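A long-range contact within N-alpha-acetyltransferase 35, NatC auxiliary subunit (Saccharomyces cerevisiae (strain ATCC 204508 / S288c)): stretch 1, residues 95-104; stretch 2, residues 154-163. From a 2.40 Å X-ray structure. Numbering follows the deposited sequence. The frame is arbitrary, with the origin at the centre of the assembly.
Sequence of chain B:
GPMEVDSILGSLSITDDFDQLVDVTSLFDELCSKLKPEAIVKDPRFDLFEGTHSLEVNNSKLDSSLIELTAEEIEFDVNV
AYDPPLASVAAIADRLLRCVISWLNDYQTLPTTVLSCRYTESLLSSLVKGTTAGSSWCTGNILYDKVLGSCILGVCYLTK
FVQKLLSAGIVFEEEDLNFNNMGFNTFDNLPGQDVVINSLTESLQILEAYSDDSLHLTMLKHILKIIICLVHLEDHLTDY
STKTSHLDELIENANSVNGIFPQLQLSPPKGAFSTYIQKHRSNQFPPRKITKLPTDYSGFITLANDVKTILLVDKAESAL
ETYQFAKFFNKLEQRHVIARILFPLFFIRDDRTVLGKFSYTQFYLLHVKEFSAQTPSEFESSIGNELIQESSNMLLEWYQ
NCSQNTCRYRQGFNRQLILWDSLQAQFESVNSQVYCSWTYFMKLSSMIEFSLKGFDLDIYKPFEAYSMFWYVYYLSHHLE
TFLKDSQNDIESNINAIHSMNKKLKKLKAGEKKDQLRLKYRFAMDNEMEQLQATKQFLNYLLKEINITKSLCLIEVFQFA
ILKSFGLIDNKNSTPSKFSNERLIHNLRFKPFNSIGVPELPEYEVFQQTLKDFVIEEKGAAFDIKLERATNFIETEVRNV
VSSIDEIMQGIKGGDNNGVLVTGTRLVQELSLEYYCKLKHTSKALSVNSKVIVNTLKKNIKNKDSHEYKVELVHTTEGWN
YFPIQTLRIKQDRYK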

# COMPACT_ATOMS: atom_id res chain seq x y z
N ARG B 95 -10.04 23.65 -12.06
CA ARG B 95 -9.25 22.49 -12.45
C ARG B 95 -8.10 22.26 -11.47
O ARG B 95 -7.74 21.11 -11.19
CB ARG B 95 -8.72 22.66 -13.87
CG ARG B 95 -7.72 21.60 -14.28
CD ARG B 95 -7.71 21.38 -15.78
NE ARG B 95 -6.71 20.39 -16.16
CZ ARG B 95 -6.62 19.84 -17.37
NH1 ARG B 95 -7.47 20.18 -18.32
NH2 ARG B 95 -5.67 18.94 -17.61
N LEU B 96 -7.52 23.33 -10.94
CA LEU B 96 -6.45 23.18 -9.96
C LEU B 96 -6.95 22.48 -8.70
O LEU B 96 -6.26 21.62 -8.15
CB LEU B 96 -5.85 24.54 -9.62
CG LEU B 96 -4.74 24.54 -8.56
CD1 LEU B 96 -3.53 23.75 -9.03
CD2 LEU B 96 -4.36 25.96 -8.20
N LEU B 97 -8.15 22.83 -8.24
CA LEU B 97 -8.71 22.16 -7.07
C LEU B 97 -9.01 20.69 -7.36
O LEU B 97 -8.80 19.83 -6.50
CB LEU B 97 -9.98 22.88 -6.60
CG LEU B 97 -9.77 24.15 -5.78
CD1 LEU B 97 -11.08 24.64 -5.18
CD2 LEU B 97 -8.74 23.90 -4.69
N ARG B 98 -9.52 20.39 -8.56
CA ARG B 98 -9.74 18.99 -8.90
C ARG B 98 -8.42 18.26 -9.15
O ARG B 98 -8.36 17.04 -9.00
CB ARG B 98 -10.68 18.88 -10.10
CG ARG B 98 -12.12 19.24 -9.77
CD ARG B 98 -13.06 19.15 -10.96
NE ARG B 98 -12.68 20.06 -12.04
CZ ARG B 98 -12.29 19.66 -13.25
NH1 ARG B 98 -12.23 18.36 -13.53
NH2 ARG B 98 -11.96 20.55 -14.17
N CYS B 99 -7.37 19.00 -9.51
CA CYS B 99 -6.04 18.40 -9.53
C CYS B 99 -5.59 18.02 -8.12
O CYS B 99 -4.92 17.00 -7.93
CB CYS B 99 -5.03 19.35 -10.18
SG CYS B 99 -5.08 19.39 -11.99
N VAL B 100 -5.95 18.83 -7.13
CA VAL B 100 -5.64 18.50 -5.74
C VAL B 100 -6.33 17.20 -5.34
O VAL B 100 -5.73 16.33 -4.69
CB VAL B 100 -6.04 19.66 -4.81
CG1 VAL B 100 -5.90 19.26 -3.35
CG2 VAL B 100 -5.20 20.90 -5.11
N ILE B 101 -7.59 17.03 -5.75
CA ILE B 101 -8.33 15.81 -5.43
C ILE B 101 -7.71 14.60 -6.12
O ILE B 101 -7.50 13.55 -5.51
CB ILE B 101 -9.81 15.97 -5.80
CG1 ILE B 101 -10.46 17.09 -4.98
CG2 ILE B 101 -10.57 14.66 -5.61
CD1 ILE B 101 -11.86 17.47 -5.43
N SER B 102 -7.39 14.74 -7.41
CA SER B 102 -6.77 13.65 -8.15
C SER B 102 -5.45 13.22 -7.52
O SER B 102 -5.11 12.04 -7.51
CB SER B 102 -6.56 14.07 -9.61
OG SER B 102 -6.03 13.01 -10.40
N TRP B 103 -4.71 14.19 -6.97
CA TRP B 103 -3.42 13.90 -6.35
C TRP B 103 -3.59 13.10 -5.06
O TRP B 103 -2.96 12.05 -4.88
CB TRP B 103 -2.68 15.22 -6.09
CG TRP B 103 -1.44 15.11 -5.26
CD1 TRP B 103 -0.54 14.09 -5.25
CD2 TRP B 103 -0.97 16.07 -4.31
NE1 TRP B 103 0.47 14.35 -4.36
CE2 TRP B 103 0.23 15.57 -3.77
CE3 TRP B 103 -1.44 17.32 -3.87
CZ2 TRP B 103 0.96 16.26 -2.80
CZ3 TRP B 103 -0.71 18.00 -2.92
CH2 TRP B 103 0.47 17.47 -2.39
N LEU B 104 -4.45 13.58 -4.16
CA LEU B 104 -4.58 13.00 -2.82
C LEU B 104 -5.63 11.89 -2.75
O LEU B 104 -5.38 10.84 -2.15
CB LEU B 104 -4.91 14.10 -1.81
CG LEU B 104 -3.96 15.30 -1.81
CD1 LEU B 104 -4.48 16.41 -0.91
CD2 LEU B 104 -2.57 14.88 -1.39
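Stretch 2, residues 154-163: GVCYLTKFVQ

Residues 154-163 form a continuous α-helix that runs alongside the helix of residues 95-104 in nearly the same direction, the two axes making an angle of 14° and approaching to 11.5 Å. In register, Val155 lies nearest Leu97, with 8.1 Å between their CA atoms. No hydrogen bond crosses the interface; the helices meet mainly through side chains, burying 344 Å² in total.

Aliphatic packing dominates the N-terminal part. Val155, its CA-to-CB bond pointing toward the first helix, fits among three residues: its CG2 lies 3.6 Å from Leu96 CD2 and 4.5 Å from Leu97 CD2, while its CG1 is 3.9 Å from Val100 CG2. One turn on, Leu158 (t, p) brings CD2 to 3.8 Å from Val100 CG1, so that Val100 touches both residues.

Farther along, the indole of Trp103 takes over. Thr159 CG2 approaches Trp103 CZ3 at 3.7 Å, and Val162 CG1 lies 3.9 Å from Trp103 CH2, both oblique to the ring.

Each helix is held by its own backbone hydrogen bonds. Bonds such as Thr159 N to Val155 O (3.0 Å) and Val162 N to Leu158 O (2.9 Å) maintain the second helix. Thr159 OG1 donates to Cys156 O (3.1 Å), satisfying the hydroxyl locally while the methyl group meets the tryptophan.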

# COMPACT_ATOMS: atom_id res chain seq x y z
N GLY B 154 -2.41 29.63 -2.20
CA GLY B 154 -3.07 28.77 -1.23
C GLY B 154 -2.77 27.30 -1.47
O GLY B 154 -2.46 26.55 -0.54
N VAL B 155 -2.86 26.86 -2.73
CA VAL B 155 -2.55 25.48 -3.06
C VAL B 155 -1.07 25.19 -2.82
O VAL B 155 -0.71 24.11 -2.33
CB VAL B 155 -2.97 25.17 -4.51
CG1 VAL B 155 -2.57 23.76 -4.90
CG2 VAL B 155 -4.48 25.35 -4.66
N CYS B 156 -0.19 26.13 -3.17
CA CYS B 156 1.23 25.93 -2.91
C CYS B 156 1.51 25.84 -1.41
O CYS B 156 2.39 25.09 -0.98
CB CYS B 156 2.06 27.05 -3.54
SG CYS B 156 2.23 26.97 -5.34
N TYR B 157 0.76 26.60 -0.61
CA TYR B 157 0.88 26.46 0.84
C TYR B 157 0.40 25.08 1.29
O TYR B 157 0.94 24.51 2.24
CB TYR B 157 0.08 27.56 1.55
CG TYR B 157 0.34 27.62 3.04
CD1 TYR B 157 1.37 28.39 3.56
CD2 TYR B 157 -0.45 26.90 3.93
CE1 TYR B 157 1.61 28.45 4.92
CE2 TYR B 157 -0.22 26.95 5.29
CZ TYR B 157 0.81 27.72 5.78
OH TYR B 157 1.05 27.77 7.13
N LEU B 158 -0.61 24.54 0.62
CA LEU B 158 -1.12 23.22 0.97
C LEU B 158 -0.07 22.14 0.73
O LEU B 158 0.20 21.31 1.61
CB LEU B 158 -2.39 22.91 0.18
CG LEU B 158 -2.99 21.52 0.38
CD1 LEU B 158 -3.60 21.38 1.77
CD2 LEU B 158 -4.02 21.21 -0.70
N THR B 159 0.52 22.12 -0.47
CA THR B 159 1.50 21.09 -0.79
C THR B 159 2.71 21.16 0.14
O THR B 159 3.30 20.13 0.46
CB THR B 159 1.95 21.22 -2.25
OG1 THR B 159 2.81 22.37 -2.38
CG2 THR B 159 0.76 21.38 -3.17
N LYS B 160 3.09 22.37 0.57
CA LYS B 160 4.16 22.49 1.55
C LYS B 160 3.77 21.83 2.87
O LYS B 160 4.60 21.21 3.53
CB LYS B 160 4.50 23.96 1.77
CG LYS B 160 5.71 24.18 2.67
CD LYS B 160 5.88 25.65 3.02
CE LYS B 160 7.16 25.90 3.80
NZ LYS B 160 7.31 27.33 4.18
N PHE B 161 2.50 21.95 3.26
CA PHE B 161 2.04 21.31 4.48
C PHE B 161 2.01 19.80 4.34
O PHE B 161 2.33 19.07 5.28
CB PHE B 161 0.65 21.85 4.87
CG PHE B 161 -0.01 21.08 5.97
CD1 PHE B 161 0.56 21.03 7.24
CD2 PHE B 161 -1.20 20.42 5.76
CE1 PHE B 161 -0.05 20.32 8.26
CE2 PHE B 161 -1.82 19.71 6.77
CZ PHE B 161 -1.24 19.67 8.02
N VAL B 162 1.62 19.31 3.16
CA VAL B 162 1.66 17.87 2.89
C VAL B 162 3.09 17.36 2.99
O VAL B 162 3.34 16.25 3.49
CB VAL B 162 1.04 17.58 1.51
CG1 VAL B 162 1.21 16.11 1.14
CG2 VAL B 162 -0.43 17.97 1.51
N GLN B 163 4.06 18.16 2.55
CA GLN B 163 5.46 17.77 2.67
C GLN B 163 5.86 17.59 4.13
O GLN B 163 6.59 16.65 4.47
CB GLN B 163 6.36 18.80 1.99
CG GLN B 163 7.78 18.33 1.75
CD GLN B 163 8.65 19.43 1.18
OE1 GLN B 163 8.53 20.59 1.57
NE2 GLN B 163 9.52 19.07 0.25